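Local coordinates for protein putative sugar ABC transporter (PDB 5ULB) that binds 5-methylseleno-ribose, an analogue of methylthioribose, and probably delivers such sugars to an ABC transporter for uptake, at residues K46-K51 against A329-K334; D189-V194 against Y221-E226; Q245-R248 against P253-V256. All coordinates share one frame; numbering follows the deposited sequence. Where two conformers were deposited one is given.

Contact 1 lies far from the other two in this two-lobed periplasmic binding protein. Its centre is about 43 Å from that of contact 2 and about 38 Å from that of contact 3. It fixes the C-terminal helix 327-335 to the end of helix 32-48, so it closes a long loop of chain. Contacts 2 and 3 both fall within that loop, one after the other. They touch, with centres about 15 Å apart, because helix 214-226, which supplies one side of contact 2, also packs on contact 3. Tyr221 and Leu224 of contact 2 pack on Pro253 of contact 3. Contact 1 thus anchors the chain end on one lobe, and contacts 2 and 3 are neighbouring packing sites in the other.

Contact 1: K46-K51 against A329-K334; sequences KKLGFK and ATLAAK
Lys47 and Leu48, in the last turn of helix 32-48, pack on Leu331 and Ala332 of the C-terminal helix 327-335. The first helix closes with a Schellman motif. Gly49 takes positive phi, and its N bonds back to Lys46 O at 3.1 Å. The chain then turns into Phe50 and on to strand 51-56. The contact therefore joins the end of a helix to the flank of another one.

The buried side is the leucine pair. The side chains of Leu48 and Leu331 cross at about a right angle. Leu48 CD2 lies 4.1 Å from Leu331 CB. Leu331 points at the other segment and covers the backbone there: its CD1 is 3.8 Å from Leu48 O. Leu48 is directed away from the C-terminal helix overall; its CB lies over the centre of the Phe50 ring, 4.0 Å above its plane. Leu270 and Ala274 of helix 262-278 also touch Leu48. The pair is thus part of a larger apolar layer.

The looser side is the stem of Lys47 over the methyl of Ala332, and both residues are partly exposed. The lysine CG stands opposite the backbone N (chi1 179°), and the chain runs on extended. Its aliphatic stem passes alongside the alanine methyl, with Lys47 CG 3.8 Å from Ala332 CB and CE 4.0 Å from that same methyl. Here the methylenes of Lys47 do the packing.

The tightest spot belongs to the backbones of this same pair. Ala332 CA approaches Lys47 O to 3.2 Å as a CA-H...O contact, with an angle of 146° at the hydrogen.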
loop_
_atom_site.group_PDB
_atom_site.type_symbol
_atom_site.label_atom_id
_atom_site.label_comp_id
_atom_site.label_asym_id
_atom_site.label_seq_id
_atom_site.Cartn_x
_atom_site.Cartn_y
_atom_site.Cartn_z
ATOM N N LYS A 46 0.315 -18.094 -7.797
ATOM C CA LYS A 46 -0.004 -18.925 -8.932
ATOM C C LYS A 46 1.244 -19.329 -9.710
ATOM O O LYS A 46 1.385 -20.482 -10.088
ATOM C CB LYS A 46 -0.975 -18.179 -9.850
ATOM C CG LYS A 46 -1.500 -18.931 -11.055
ATOM C CD LYS A 46 -2.535 -18.209 -11.854
ATOM C CE LYS A 46 -2.877 -19.028 -13.072
ATOM N NZ LYS A 46 -2.977 -18.009 -14.171
ATOM N N LYS A 47 2.189 -18.367 -9.866
ATOM C CA LYS A 47 3.454 -18.662 -10.561
ATOM C C LYS A 47 4.191 -19.829 -9.900
ATOM O O LYS A 47 4.801 -20.660 -10.536
ATOM C CB LYS A 47 4.306 -17.399 -10.620
ATOM C CG LYS A 47 5.623 -17.522 -11.269
ATOM C CD LYS A 47 6.561 -16.312 -11.090
ATOM C CE LYS A 47 7.934 -16.609 -11.782
ATOM N NZ LYS A 47 8.954 -15.546 -11.498
ATOM N N LEU A 48 4.120 -19.819 -8.551
ATOM C CA LEU A 48 4.888 -20.811 -7.761
ATOM C C LEU A 48 4.118 -22.074 -7.486
ATOM O O LEU A 48 4.598 -23.010 -6.912
ATOM C CB LEU A 48 5.331 -20.255 -6.476
ATOM C CG LEU A 48 6.269 -19.029 -6.570
ATOM C CD1 LEU A 48 6.855 -18.696 -5.193
ATOM C CD2 LEU A 48 7.461 -19.315 -7.471
ATOM N N GLY A 49 2.881 -22.154 -7.955
ATOM C CA GLY A 49 1.995 -23.325 -7.734
ATOM C C GLY A 49 1.304 -23.372 -6.416
ATOM O O GLY A 49 0.801 -24.438 -6.057
ATOM N N PHE A 50 1.275 -22.271 -5.693
ATOM C CA PHE A 50 0.657 -22.197 -4.375
ATOM C C PHE A 50 -0.816 -21.888 -4.460
ATOM O O PHE A 50 -1.257 -21.194 -5.384
ATOM C CB PHE A 50 1.312 -21.115 -3.543
ATOM C CG PHE A 50 2.768 -21.321 -3.160
ATOM C CD1 PHE A 50 3.517 -22.381 -3.516
ATOM C CD2 PHE A 50 3.373 -20.331 -2.410
ATOM C CE1 PHE A 50 4.876 -22.480 -3.099
ATOM C CE2 PHE A 50 4.672 -20.394 -2.025
ATOM C CZ PHE A 50 5.453 -21.456 -2.341
ATOM N N LYS A 51 -1.606 -22.412 -3.541
ATOM C CA LYS A 51 -3.017 -21.967 -3.380
ATOM C C LYS A 51 -2.951 -20.740 -2.477
ATOM O O LYS A 51 -2.342 -20.775 -1.420
ATOM C CB LYS A 51 -3.791 -23.063 -2.734
ATOM C CG LYS A 51 -5.238 -22.715 -2.406
ATOM C CD LYS A 51 -6.080 -23.897 -1.984
ATOM C CE LYS A 51 -7.532 -23.648 -1.581
ATOM N NZ LYS A 51 -8.262 -22.699 -2.364
ATOM N N ALA A 329 11.857 -19.981 -10.977
ATOM C CA ALA A 329 11.702 -20.311 -12.354
ATOM C C ALA A 329 11.375 -21.779 -12.540
ATOM O O ALA A 329 10.593 -22.174 -13.417
ATOM C CB ALA A 329 12.899 -19.895 -13.188
ATOM N N THR A 330 12.001 -22.634 -11.760
ATOM C CA THR A 330 11.734 -24.063 -11.860
ATOM C C THR A 330 10.283 -24.328 -11.533
ATOM O O THR A 330 9.640 -25.149 -12.171
ATOM C CB THR A 330 12.716 -24.818 -10.905
ATOM O OG1 THR A 330 14.027 -24.305 -11.174
ATOM C CG2 THR A 330 12.654 -26.267 -11.158
ATOM N N LEU A 331 9.830 -23.769 -10.421
ATOM C CA LEU A 331 8.414 -23.895 -10.003
ATOM C C LEU A 331 7.484 -23.367 -11.021
ATOM O O LEU A 331 6.455 -24.021 -11.285
ATOM C CB LEU A 331 8.089 -23.212 -8.682
ATOM C CG LEU A 331 8.474 -24.019 -7.542
ATOM C CD1 LEU A 331 8.295 -23.188 -6.273
ATOM C CD2 LEU A 331 7.631 -25.245 -7.401
ATOM N N ALA A 332 7.813 -22.267 -11.675
ATOM C CA ALA A 332 6.911 -21.731 -12.641
ATOM C C ALA A 332 6.746 -22.690 -13.825
ATOM O O ALA A 332 5.623 -22.932 -14.281
ATOM C CB ALA A 332 7.355 -20.362 -13.110
ATOM N N ALA A 333 7.848 -23.364 -14.234
ATOM C CA ALA A 333 7.789 -24.340 -15.289
ATOM C C ALA A 333 6.984 -25.539 -14.852
ATOM O O ALA A 333 6.270 -26.107 -15.710
ATOM C CB ALA A 333 9.225 -24.727 -15.687
ATOM N N LYS A 334 7.130 -26.002 -13.611
ATOM C CA LYS A 334 6.531 -27.174 -13.074
ATOM C C LYS A 334 5.028 -26.960 -12.911
ATOM O O LYS A 334 4.297 -27.966 -12.844
ATOM C CB LYS A 334 7.233 -27.673 -11.808
ATOM C CG LYS A 334 6.452 -28.675 -11.060
ATOM C CD LYS A 334 7.155 -29.317 -9.910
ATOM C CE LYS A 334 6.232 -30.409 -9.375
ATOM N NZ LYS A 334 6.609 -30.736 -7.991
#

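Contact 2: D189-V194 against Y221-E226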
loop_
_atom_site.group_PDB
_atom_site.type_symbol
_atom_site.label_atom_id
_atom_site.label_comp_id
_atom_site.label_asym_id
_atom_site.label_seq_id
_atom_site.Cartn_x
_atom_site.Cartn_y
_atom_site.Cartn_z
ATOM N N ASP A 189 -17.457 8.611 0.786
ATOM C CA ASP A 189 -17.453 9.233 2.111
ATOM C C ASP A 189 -16.516 10.425 2.130
ATOM O O ASP A 189 -16.867 11.467 2.615
ATOM C CB ASP A 189 -16.968 8.209 3.135
ATOM C CG ASP A 189 -16.896 8.757 4.579
ATOM O OD1 ASP A 189 -17.911 9.353 5.071
ATOM O OD2 ASP A 189 -15.827 8.500 5.286
ATOM N N THR A 190 -15.317 10.233 1.527
ATOM C CA THR A 190 -14.351 11.355 1.493
ATOM C C THR A 190 -14.923 12.481 0.698
ATOM O O THR A 190 -14.742 13.649 1.056
ATOM C CB THR A 190 -12.960 10.843 1.070
ATOM O OG1 THR A 190 -12.557 9.744 1.860
ATOM C CG2 THR A 190 -11.958 11.962 1.163
ATOM N N ALA A 191 -15.510 12.162 -0.467
ATOM C CA ALA A 191 -16.046 13.212 -1.299
ATOM C C ALA A 191 -17.109 14.049 -0.558
ATOM O O ALA A 191 -17.156 15.283 -0.642
ATOM C CB ALA A 191 -16.676 12.680 -2.584
ATOM N N ASN A 192 -17.944 13.348 0.193
ATOM C CA ASN A 192 -18.967 14.096 0.972
ATOM C C ASN A 192 -18.398 14.977 2.064
ATOM O O ASN A 192 -18.783 16.133 2.247
ATOM C CB ASN A 192 -19.962 13.121 1.596
ATOM C CG ASN A 192 -20.807 12.443 0.519
ATOM O OD1 ASN A 192 -21.075 12.996 -0.550
ATOM N ND2 ASN A 192 -21.260 11.191 0.866
ATOM N N LYS A 193 -17.399 14.426 2.746
ATOM C CA LYS A 193 -16.735 15.148 3.801
ATOM C C LYS A 193 -15.944 16.347 3.268
ATOM O O LYS A 193 -15.994 17.443 3.837
ATOM C CB LYS A 193 -15.835 14.255 4.645
ATOM C CG LYS A 193 -16.636 13.340 5.519
ATOM C CD LYS A 193 -15.760 12.305 6.152
ATOM C CE LYS A 193 -16.578 11.477 7.053
ATOM N NZ LYS A 193 -15.805 10.297 7.673
ATOM N N VAL A 194 -15.246 16.170 2.137
ATOM C CA VAL A 194 -14.541 17.270 1.537
ATOM C C VAL A 194 -15.510 18.309 1.040
ATOM O O VAL A 194 -15.253 19.523 1.160
ATOM C CB VAL A 194 -13.550 16.765 0.463
ATOM C CG1 VAL A 194 -13.017 17.941 -0.339
ATOM C CG2 VAL A 194 -12.421 15.920 1.049
ATOM N N TYR A 221 -10.746 14.427 -5.101
ATOM C CA TYR A 221 -10.765 14.792 -6.510
ATOM C C TYR A 221 -12.203 14.984 -7.044
ATOM O O TYR A 221 -12.556 15.963 -7.667
ATOM C CB TYR A 221 -10.017 13.769 -7.352
ATOM C CG TYR A 221 -9.977 14.098 -8.812
ATOM C CD1 TYR A 221 -11.053 13.750 -9.677
ATOM C CD2 TYR A 221 -8.947 14.805 -9.377
ATOM C CE1 TYR A 221 -11.096 14.106 -10.978
ATOM C CE2 TYR A 221 -8.958 15.106 -10.731
ATOM C CZ TYR A 221 -10.047 14.782 -11.535
ATOM O OH TYR A 221 -10.034 15.156 -12.807
ATOM N N LYS A 222 -13.028 13.954 -6.717
ATOM C CA LYS A 222 -14.472 14.080 -7.121
ATOM C C LYS A 222 -15.093 15.287 -6.512
ATOM O O LYS A 222 -15.815 16.017 -7.206
ATOM C CB LYS A 222 -15.174 12.808 -6.671
ATOM C CG LYS A 222 -16.676 12.748 -7.046
ATOM C CD LYS A 222 -17.325 11.407 -6.452
ATOM C CE LYS A 222 -18.876 11.437 -6.389
ATOM N NZ LYS A 222 -19.127 11.204 -7.754
ATOM N N ALA A 223 -14.851 15.554 -5.239
ATOM C CA ALA A 223 -15.435 16.722 -4.638
ATOM C C ALA A 223 -14.929 17.999 -5.316
ATOM O O ALA A 223 -15.720 18.952 -5.527
ATOM C CB ALA A 223 -15.122 16.808 -3.153
ATOM N N LEU A 224 -13.654 18.064 -5.631
ATOM C CA LEU A 224 -13.154 19.311 -6.297
ATOM C C LEU A 224 -13.822 19.532 -7.630
ATOM O O LEU A 224 -14.196 20.642 -8.013
ATOM C CB LEU A 224 -11.606 19.286 -6.473
ATOM C CG LEU A 224 -10.789 19.217 -5.170
ATOM C CD1 LEU A 224 -9.320 19.322 -5.503
ATOM C CD2 LEU A 224 -11.160 20.309 -4.217
ATOM N N GLN A 225 -13.945 18.467 -8.422
ATOM C CA GLN A 225 -14.592 18.607 -9.738
ATOM C C GLN A 225 -16.025 19.014 -9.585
ATOM O O GLN A 225 -16.495 19.949 -10.212
ATOM C CB GLN A 225 -14.462 17.324 -10.505
ATOM C CG GLN A 225 -13.048 17.107 -11.127
ATOM C CD GLN A 225 -12.613 18.038 -12.288
ATOM O OE1 GLN A 225 -13.330 18.945 -12.653
ATOM N NE2 GLN A 225 -11.475 17.714 -12.929
ATOM N N GLU A 226 -16.782 18.279 -8.736
ATOM C CA GLU A 226 -18.239 18.478 -8.679
ATOM C C GLU A 226 -18.611 19.805 -8.061
ATOM O O GLU A 226 -19.669 20.336 -8.348
ATOM C CB GLU A 226 -18.900 17.315 -7.952
ATOM C CG GLU A 226 -18.839 16.104 -8.740
ATOM C CD GLU A 226 -19.521 14.886 -8.207
ATOM O OE1 GLU A 226 -20.037 14.977 -7.095
ATOM O OE2 GLU A 226 -19.462 13.767 -8.888
#
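Lys222 NZ meets Glu226 OE2 at 2.8 Å in a salt bridge, while its CD touches Ala191 CB across the contact at 4.1 Å. The carboxylate oxygen is approached from its syn side, tilted 28° out of the carboxylate plane. The bend at the end of the lysine chain (chi4 77°) carries NZ away from helix 186-200 and toward Glu226, one turn on in its own helix.

The helices meet through small residues. Their axes come within 8.2 Å and cross at -48°. Ala191 and Ala223 face each other, with CB atoms 4.4 Å apart. The Ala223 methyl also rests 3.6 Å from Ala191 O and 3.7 Å from Val194 CG1. Val194 also touches Ala220 and Ile179 of strand 173-179, which ties this helix pair to the edge of the sheet. These are neighbouring helices of an alpha/beta lobe, packed alanine to alanine.

Tyr221 OH, on another side of helix 214-226, bonds to Gln225 NE2 and Glu249 OE1.

The chemistry is divided. Lys222 pairs its charge within its own helix, and the interface itself is held by methyl packing and by the close approach that alanines allow.

Contact 3: Q245-R248 against P253-V256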
loop_
_atom_site.group_PDB
_atom_site.type_symbol
_atom_site.label_atom_id
_atom_site.label_comp_id
_atom_site.label_asym_id
_atom_site.label_seq_id
_atom_site.Cartn_x
_atom_site.Cartn_y
_atom_site.Cartn_z
ATOM N N GLN A 245 -5.750 8.001 -14.729
ATOM C CA GLN A 245 -6.821 8.653 -15.528
ATOM C C GLN A 245 -7.195 10.035 -14.964
ATOM O O GLN A 245 -7.371 10.968 -15.724
ATOM C CB GLN A 245 -8.057 7.735 -15.599
ATOM C CG GLN A 245 -7.912 6.438 -16.404
ATOM C CD GLN A 245 -7.793 6.683 -17.924
ATOM O OE1 GLN A 245 -6.711 7.068 -18.436
ATOM N NE2 GLN A 245 -8.929 6.581 -18.663
ATOM N N LEU A 246 -7.319 10.107 -13.659
ATOM C CA LEU A 246 -7.702 11.417 -13.067
ATOM C C LEU A 246 -6.616 12.473 -13.305
ATOM O O LEU A 246 -6.980 13.601 -13.526
ATOM C CB LEU A 246 -8.052 11.291 -11.623
ATOM C CG LEU A 246 -9.230 10.321 -11.321
ATOM C CD1 LEU A 246 -9.410 10.190 -9.819
ATOM C CD2 LEU A 246 -10.479 10.636 -12.017
HETATM N N MSE A 247 -5.339 12.123 -13.237
HETATM C CA MSE A 247 -4.289 13.106 -13.532
HETATM C C MSE A 247 -4.372 13.614 -14.969
HETATM O O MSE A 247 -4.019 14.741 -15.181
HETATM C CB MSE A 247 -2.908 12.479 -13.081
HETATM C CG MSE A 247 -2.700 12.153 -11.548
HETATM SE SE MSE A 247 -1.172 11.009 -10.931
HETATM C CE MSE A 247 0.138 11.085 -12.481
ATOM N N ARG A 248 -4.969 12.831 -15.883
ATOM C CA ARG A 248 -5.128 13.194 -17.359
ATOM C C ARG A 248 -6.455 13.920 -17.700
ATOM O O ARG A 248 -6.544 14.393 -18.807
ATOM C CB ARG A 248 -4.991 11.866 -18.190
ATOM C CG ARG A 248 -3.577 11.422 -18.289
ATOM C CD ARG A 248 -3.369 10.091 -18.995
ATOM N NE ARG A 248 -4.031 10.096 -20.310
ATOM C CZ ARG A 248 -3.529 10.533 -21.454
ATOM N NH1 ARG A 248 -2.311 11.109 -21.457
ATOM N NH2 ARG A 248 -4.314 10.492 -22.594
ATOM N N PRO A 253 -6.658 18.779 -10.975
ATOM C CA PRO A 253 -5.789 19.332 -9.933
ATOM C C PRO A 253 -4.823 18.299 -9.332
ATOM O O PRO A 253 -4.143 18.614 -8.385
ATOM C CB PRO A 253 -6.755 19.780 -8.878
ATOM C CG PRO A 253 -7.876 18.954 -8.992
ATOM C CD PRO A 253 -7.991 18.567 -10.409
ATOM N N TRP A 254 -4.753 17.082 -9.868
ATOM C CA TRP A 254 -3.966 16.003 -9.228
ATOM C C TRP A 254 -2.505 16.097 -9.711
ATOM O O TRP A 254 -2.171 15.620 -10.781
ATOM C CB TRP A 254 -4.581 14.635 -9.579
ATOM C CG TRP A 254 -4.028 13.469 -8.775
ATOM C CD1 TRP A 254 -2.718 13.189 -8.408
ATOM C CD2 TRP A 254 -4.768 12.418 -8.161
ATOM N NE1 TRP A 254 -2.658 12.064 -7.688
ATOM C CE2 TRP A 254 -3.888 11.561 -7.509
ATOM C CE3 TRP A 254 -6.149 12.093 -8.135
ATOM C CZ2 TRP A 254 -4.310 10.424 -6.812
ATOM C CZ3 TRP A 254 -6.560 11.022 -7.413
ATOM C CH2 TRP A 254 -5.648 10.217 -6.795
ATOM N N LYS A 255 -1.660 16.745 -8.908
ATOM C CA LYS A 255 -0.327 17.137 -9.326
ATOM C C LYS A 255 0.750 16.059 -9.209
ATOM O O LYS A 255 1.663 16.047 -10.039
ATOM C CB LYS A 255 0.133 18.355 -8.510
ATOM C CG LYS A 255 -0.628 19.550 -8.600
ATOM C CD LYS A 255 -1.075 19.862 -9.985
ATOM C CE LYS A 255 -0.047 20.620 -10.591
ATOM N NZ LYS A 255 -0.699 22.010 -10.658
ATOM N N VAL A 256 0.638 15.193 -8.217
ATOM C CA VAL A 256 1.701 14.216 -7.980
ATOM C C VAL A 256 1.106 13.059 -7.218
ATOM O O VAL A 256 0.231 13.241 -6.366
ATOM C CB VAL A 256 2.860 14.762 -7.286
ATOM C CG1 VAL A 256 2.644 15.114 -5.824
ATOM C CG2 VAL A 256 4.121 13.882 -7.316
#
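Leu246 and Met247 of helix 241-248 pack against the indole of Trp254, at the start of strand 254-259. All three are buried.

Contacts of Met247 with the indole come first. Met247 is a selenomethionine deposited in two conformers, so its geometry holds for the conformer given. There its CG lies over one face of the five-membered ring, 3.6 Å from the centroid and 28° off the ring normal. This is a CH-pi contact. The selenium makes a separate, oblique Met-aromatic contact: in the same conformer Met247 SE is 4.0 Å from the centroid of the Trp254 five-membered ring.

Plain apolar packing adds the second grip. Leu246 CD1 meets the six-membered part of the indole, with Trp254 CZ3 at 3.8 Å. It comes in obliquely to the ring. The tryptophan CG stands opposite its own backbone N (chi1 -169°), which turns the indole toward the helix.

Polar contacts come from neighbours. Ser252 OG bonds to both Leu246 O and Trp254 N, so this one hydroxyl ties the two segments together just before the strand. Trp254 NE1 is satisfied by Ser257 OG, which helps set the rotation of the buried indole. Met247 O is met by Gln295 NE2.

Strand 254-259 runs parallel to strand 233-237, and Val256 pairs with Ser236. The ligand-pocket residue Asp238 follows that neighbouring strand directly. Helix 241-248 packing on the following strand through a large aromatic residue completes the beta-alpha-beta unit 233-259, the repeating element of the periplasmic binding protein fold.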